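Long-range contact in NAD-dependent aldehyde dehydrogenase (Burkholderia multivorans, PDB 5UJU), which probably oxidises aldehydes to carboxylic acids, using NAD+ as the electron acceptor: residues A[334-345]-A[516-524]. Numbering follows the deposited sequence.
Sequences AAAKNIAFSLAL and LTGGVFVNQ
Asn338 and Asn523 join a helix to a loop here through side-chain amides that bond to backbone carbonyls. The helix, 332-344, follows strand 328-329 in the aldehyde dehydrogenase fold. The loop follows strand 511-514, an outermost strand of its sheet within the chain.

Asn338 reaches into the bend of the loop. Its CG stands anti to the backbone N (chi1 177°), and ND2 donates to Gly518 O and to Val520 O, at 3.1 Å each. Both acceptors lie close to the amide plane, yet ND2 sits above each carbonyl plane. Leu516 O, which is hydrogen-bonded to Tyr491 OH, lies 2.9 Å from Asn338 CG without a bond to that amide.

Asn523 answers from the loop. Its ND2 meets a lone pair of Ser342 O at 2.9 Å in a nearly straight bond (171°). Ser342 OG turns back to Asn338 O. A water binds Asn338 OD1, Ser342 OG and Val522 N.

The Phe521 ring lies beside the Asn338 amide, with Phe521 CD1 3.3 Å from Asn338 ND2. The Phe521 and Phe341 rings meet obliquely, their planes 41° apart, and Phe521 CE1 is 3.4 Å from Phe341 CB. Leu387 and Leu397 also touch Phe341. A second water links Ala334 O to Thr517 O.

The Asn338 amide thus has both its oxygen and its nitrogen engaged. Its two donor bonds and the water on OD1 probably fix the flip of the amide and hold the loop's bend against the helix.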
ATOM      1  N   ALA A 334      -0.650 -36.100  23.418  1.00 37.15           N
ATOM      2  CA  ALA A 334      -1.549 -35.043  22.970  1.00 46.07           C
ATOM      3  C   ALA A 334      -0.900 -34.184  21.891  1.00 43.40           C
ATOM      4  O   ALA A 334      -1.559 -33.801  20.917  1.00 34.77           O
ATOM      5  CB  ALA A 334      -1.986 -34.177  24.152  1.00 45.08           C
ATOM      6  N   ALA A 335       0.379 -33.840  22.070  1.00 39.05           N
ATOM      7  CA  ALA A 335       1.069 -33.043  21.065  1.00 35.54           C
ATOM      8  C   ALA A 335       1.190 -33.805  19.752  1.00 35.98           C
ATOM      9  O   ALA A 335       0.974 -33.238  18.678  1.00 35.55           O
ATOM     10  CB  ALA A 335       2.444 -32.627  21.581  1.00 39.96           C
ATOM     11  N   ALA A 336       1.545 -35.094  19.824  1.00 37.94           N
ATOM     12  CA  ALA A 336       1.692 -35.899  18.616  1.00 33.64           C
ATOM     13  C   ALA A 336       0.369 -36.018  17.866  1.00 36.97           C
ATOM     14  O   ALA A 336       0.334 -35.932  16.636  1.00 36.68           O
ATOM     15  CB  ALA A 336       2.236 -37.285  18.972  1.00 37.99           C
ATOM     16  N   LYS A 337      -0.735 -36.208  18.591  1.00 35.60           N
ATOM     17  CA  LYS A 337      -2.028 -36.316  17.927  1.00 36.24           C
ATOM     18  C   LYS A 337      -2.399 -35.007  17.238  1.00 33.52           C
ATOM     19  O   LYS A 337      -2.930 -35.016  16.119  1.00 32.99           O
ATOM     20  CB  LYS A 337      -3.104 -36.728  18.933  1.00 38.36           C
ATOM     21  CG  LYS A 337      -4.412 -37.182  18.297  1.00 39.23           C
ATOM     22  CD  LYS A 337      -5.452 -37.579  19.339  1.00 51.77           C
ATOM     23  CE  LYS A 337      -6.396 -38.642  18.769  1.00 62.92           C
ATOM     24  NZ  LYS A 337      -7.815 -38.486  19.202  1.00 65.71           N
ATOM     25  N   ASN A 338      -2.137 -33.874  17.891  1.00 30.26           N
ATOM     26  CA  ASN A 338      -2.448 -32.584  17.283  1.00 31.39           C
ATOM     27  C   ASN A 338      -1.621 -32.372  16.021  1.00 36.49           C
ATOM     28  O   ASN A 338      -2.144 -31.955  14.983  1.00 37.06           O
ATOM     29  CB  ASN A 338      -2.204 -31.460  18.290  1.00 34.94           C
ATOM     30  CG  ASN A 338      -2.450 -30.078  17.689  1.00 38.54           C
ATOM     31  OD1 ASN A 338      -1.611 -29.555  16.950  1.00 36.40           O
ATOM     32  ND2 ASN A 338      -3.585 -29.471  18.033  1.00 33.93           N
ATOM     33  N   ILE A 339      -0.321 -32.659  16.092  1.00 34.57           N
ATOM     34  CA  ILE A 339       0.515 -32.558  14.901  1.00 30.88           C
ATOM     35  C   ILE A 339       0.003 -33.494  13.816  1.00 28.27           C
ATOM     36  O   ILE A 339      -0.037 -33.135  12.628  1.00 28.13           O
ATOM     37  CB  ILE A 339       1.982 -32.858  15.260  1.00 32.36           C
ATOM     38  CG1 ILE A 339       2.573 -31.695  16.061  1.00 33.59           C
ATOM     39  CG2 ILE A 339       2.792 -33.180  14.005  1.00 27.24           C
ATOM     40  CD1 ILE A 339       3.942 -32.002  16.650  1.00 33.65           C
ATOM     41  N   ALA A 340      -0.417 -34.699  14.206  1.00 29.35           N
ATOM     42  CA  ALA A 340      -0.909 -35.677  13.240  1.00 32.72           C
ATOM     43  C   ALA A 340      -2.154 -35.171  12.508  1.00 30.66           C
ATOM     44  O   ALA A 340      -2.282 -35.344  11.291  1.00 28.96           O
ATOM     45  CB  ALA A 340      -1.223 -36.988  13.947  1.00 28.82           C
ATOM     46  N   PHE A 341      -3.113 -34.601  13.247  1.00 28.51           N
ATOM     47  CA  PHE A 341      -4.275 -33.998  12.596  1.00 29.08           C
ATOM     48  C   PHE A 341      -3.842 -32.924  11.615  1.00 31.28           C
ATOM     49  O   PHE A 341      -4.419 -32.791  10.528  1.00 30.53           O
ATOM     50  CB  PHE A 341      -5.215 -33.383  13.633  1.00 39.07           C
ATOM     51  CG  PHE A 341      -6.331 -34.276  14.058  1.00 47.66           C
ATOM     52  CD1 PHE A 341      -7.325 -34.637  13.160  1.00 45.99           C
ATOM     53  CD2 PHE A 341      -6.406 -34.737  15.371  1.00 53.67           C
ATOM     54  CE1 PHE A 341      -8.362 -35.468  13.552  1.00 52.66           C
ATOM     55  CE2 PHE A 341      -7.442 -35.566  15.777  1.00 55.43           C
ATOM     56  CZ  PHE A 341      -8.423 -35.935  14.866  1.00 55.75           C
ATOM     57  N   SER A 342      -2.836 -32.130  11.995  1.00 26.74           N
ATOM     58  CA  SER A 342      -2.379 -31.034  11.146  1.00 26.43           C
ATOM     59  C   SER A 342      -1.769 -31.548   9.858  1.00 30.17           C
ATOM     60  O   SER A 342      -1.867 -30.885   8.815  1.00 31.52           O
ATOM     61  CB  SER A 342      -1.369 -30.172  11.900  1.00 25.00           C
ATOM     62  OG  SER A 342      -1.927 -29.752  13.126  1.00 31.77           O
ATOM     63  N   LEU A 343      -1.128 -32.713   9.915  1.00 26.52           N
ATOM     64  CA  LEU A 343      -0.552 -33.324   8.727  1.00 25.69           C
ATOM     65  C   LEU A 343      -1.610 -33.997   7.859  1.00 26.40           C
ATOM     66  O   LEU A 343      -1.442 -34.070   6.638  1.00 29.75           O
ATOM     67  CB  LEU A 343       0.519 -34.344   9.130  1.00 27.07           C
ATOM     68  CG  LEU A 343       1.796 -33.805   9.765  1.00 26.11           C
ATOM     69  CD1 LEU A 343       2.630 -34.969  10.333  1.00 26.67           C
ATOM     70  CD2 LEU A 343       2.598 -32.990   8.757  1.00 27.15           C
ATOM     71  N   ALA A 344      -2.685 -34.495   8.466  1.00 26.92           N
ATOM     72  CA  ALA A 344      -3.688 -35.302   7.779  1.00 28.71           C
ATOM     73  C   ALA A 344      -4.798 -34.482   7.121  1.00 32.69           C
ATOM     74  O   ALA A 344      -5.348 -34.907   6.096  1.00 35.43           O
ATOM     75  CB  ALA A 344      -4.307 -36.289   8.770  1.00 25.45           C
ATOM     76  N   LEU A 345      -5.132 -33.325   7.689  1.00 33.17           N
ATOM     77  CA  LEU A 345      -6.208 -32.466   7.211  1.00 31.53           C
ATOM     78  C   LEU A 345      -6.060 -32.166   5.725  1.00 29.58           C
ATOM     79  O   LEU A 345      -5.092 -31.525   5.306  1.00 27.59           O
ATOM     80  CB  LEU A 345      -6.187 -31.164   8.007  1.00 34.42           C
ATOM     81  CG  LEU A 345      -7.172 -30.937   9.143  1.00 41.70           C
ATOM     82  CD1 LEU A 345      -6.936 -29.539   9.671  1.00 50.80           C
ATOM     83  CD2 LEU A 345      -8.602 -31.090   8.659  1.00 37.22           C
ATOM     84  N   LEU A 516       0.115 -26.169  20.848  1.00 33.11           N
ATOM     85  CA  LEU A 516      -1.171 -26.660  20.342  1.00 38.11           C
ATOM     86  C   LEU A 516      -1.321 -28.149  20.650  1.00 42.68           C
ATOM     87  O   LEU A 516      -0.848 -29.005  19.898  1.00 42.77           O
ATOM     88  CB  LEU A 516      -1.289 -26.395  18.846  1.00 31.77           C
ATOM     89  CG  LEU A 516      -1.254 -24.943  18.371  1.00 36.06           C
ATOM     90  CD1 LEU A 516      -1.513 -24.905  16.869  1.00 35.70           C
ATOM     91  CD2 LEU A 516      -2.260 -24.060  19.134  1.00 35.20           C
ATOM     92  N   THR A 517      -1.988 -28.473  21.761  1.00 41.97           N
ATOM     93  CA  THR A 517      -2.211 -29.859  22.163  1.00 45.73           C
ATOM     94  C   THR A 517      -3.690 -30.221  22.236  1.00 44.44           C
ATOM     95  O   THR A 517      -4.027 -31.310  22.719  1.00 48.88           O
ATOM     96  CB  THR A 517      -1.555 -30.143  23.520  1.00 43.41           C
ATOM     97  OG1 THR A 517      -2.153 -29.307  24.517  1.00 44.08           O
ATOM     98  CG2 THR A 517      -0.061 -29.870  23.470  1.00 45.62           C
ATOM     99  N   GLY A 518      -4.579 -29.341  21.785  1.00 41.55           N
ATOM    100  CA  GLY A 518      -6.006 -29.609  21.829  1.00 42.94           C
ATOM    101  C   GLY A 518      -6.710 -29.531  20.484  1.00 45.93           C
ATOM    102  O   GLY A 518      -6.263 -30.128  19.498  1.00 42.96           O
ATOM    103  N   GLY A 519      -7.823 -28.803  20.433  1.00 44.73           N
ATOM    104  CA  GLY A 519      -8.668 -28.773  19.259  1.00 41.67           C
ATOM    105  C   GLY A 519      -8.402 -27.679  18.256  1.00 44.25           C
ATOM    106  O   GLY A 519      -9.125 -27.590  17.257  1.00 46.25           O
ATOM    107  N   VAL A 520      -7.391 -26.843  18.467  1.00 38.98           N
ATOM    108  CA  VAL A 520      -7.002 -25.821  17.500  1.00 44.15           C
ATOM    109  C   VAL A 520      -5.711 -26.281  16.830  1.00 43.20           C
ATOM    110  O   VAL A 520      -4.761 -26.687  17.511  1.00 36.89           O
ATOM    111  CB  VAL A 520      -6.835 -24.441  18.163  1.00 43.40           C
ATOM    112  CG1 VAL A 520      -6.237 -23.442  17.182  1.00 38.74           C
ATOM    113  CG2 VAL A 520      -8.175 -23.931  18.688  1.00 39.15           C
ATOM    114  N   PHE A 521      -5.688 -26.247  15.500  1.00 44.86           N
ATOM    115  CA  PHE A 521      -4.549 -26.724  14.731  1.00 43.17           C
ATOM    116  C   PHE A 521      -3.880 -25.570  14.002  1.00 38.50           C
ATOM    117  O   PHE A 521      -4.536 -24.593  13.613  1.00 33.96           O
ATOM    118  CB  PHE A 521      -4.975 -27.802  13.730  1.00 38.35           C
ATOM    119  CG  PHE A 521      -5.799 -28.883  14.350  1.00 43.72           C
ATOM    120  CD1 PHE A 521      -5.201 -29.836  15.170  1.00 39.84           C
ATOM    121  CD2 PHE A 521      -7.175 -28.929  14.153  1.00 45.39           C
ATOM    122  CE1 PHE A 521      -5.953 -30.826  15.767  1.00 37.87           C
ATOM    123  CE2 PHE A 521      -7.937 -29.919  14.748  1.00 47.75           C
ATOM    124  CZ  PHE A 521      -7.321 -30.878  15.558  1.00 39.56           C
ATOM    125  N   VAL A 522      -2.555 -25.689  13.838  1.00 29.35           N
ATOM    126  CA  VAL A 522      -1.800 -24.625  13.185  1.00 34.74           C
ATOM    127  C   VAL A 522      -2.374 -24.324  11.806  1.00 33.37           C
ATOM    128  O   VAL A 522      -2.280 -23.188  11.328  1.00 34.52           O
ATOM    129  CB  VAL A 522      -0.298 -24.983  13.117  1.00 38.90           C
ATOM    130  CG1 VAL A 522      -0.046 -26.117  12.121  1.00 39.23           C
ATOM    131  CG2 VAL A 522       0.531 -23.739  12.787  1.00 32.13           C
ATOM    132  N   ASN A 523      -3.025 -25.312  11.166  1.00 32.86           N
ATOM    133  CA  ASN A 523      -3.624 -25.066   9.857  1.00 26.04           C
ATOM    134  C   ASN A 523      -4.715 -24.005   9.929  1.00 33.95           C
ATOM    135  O   ASN A 523      -4.970 -23.325   8.932  1.00 34.26           O
ATOM    136  CB  ASN A 523      -4.251 -26.330   9.260  1.00 29.77           C
ATOM    137  CG  ASN A 523      -3.391 -27.567   9.446  1.00 38.52           C
ATOM    138  OD1 ASN A 523      -2.853 -27.801  10.525  1.00 38.61           O
ATOM    139  ND2 ASN A 523      -3.272 -28.371   8.391  1.00 34.28           N
ATOM    140  N   GLN A 524      -5.364 -23.851  11.081  1.00 36.23           N
ATOM    141  CA  GLN A 524      -6.589 -23.066  11.176  1.00 39.66           C
ATOM    142  C   GLN A 524      -6.311 -21.592  11.448  1.00 39.73           C
ATOM    143  O   GLN A 524      -5.358 -21.232  12.147  1.00 39.38           O
ATOM    144  CB  GLN A 524      -7.487 -23.615  12.284  1.00 46.19           C
ATOM    145  CG  GLN A 524      -7.946 -25.037  12.049  1.00 49.25           C
ATOM    146  CD  GLN A 524      -8.639 -25.626  13.259  1.00 45.77           C
ATOM    147  OE1 GLN A 524      -8.177 -25.481  14.393  1.00 44.31           O
ATOM    148  NE2 GLN A 524      -9.775 -26.272  13.025  1.00 45.62           N
TER
HETATM  149  O   HOH W   1      -4.227 -33.489  21.011  1.00 35.32           O
HETATM  150  O   HOH W   2      -1.210 -27.885  14.833  1.00 35.01           O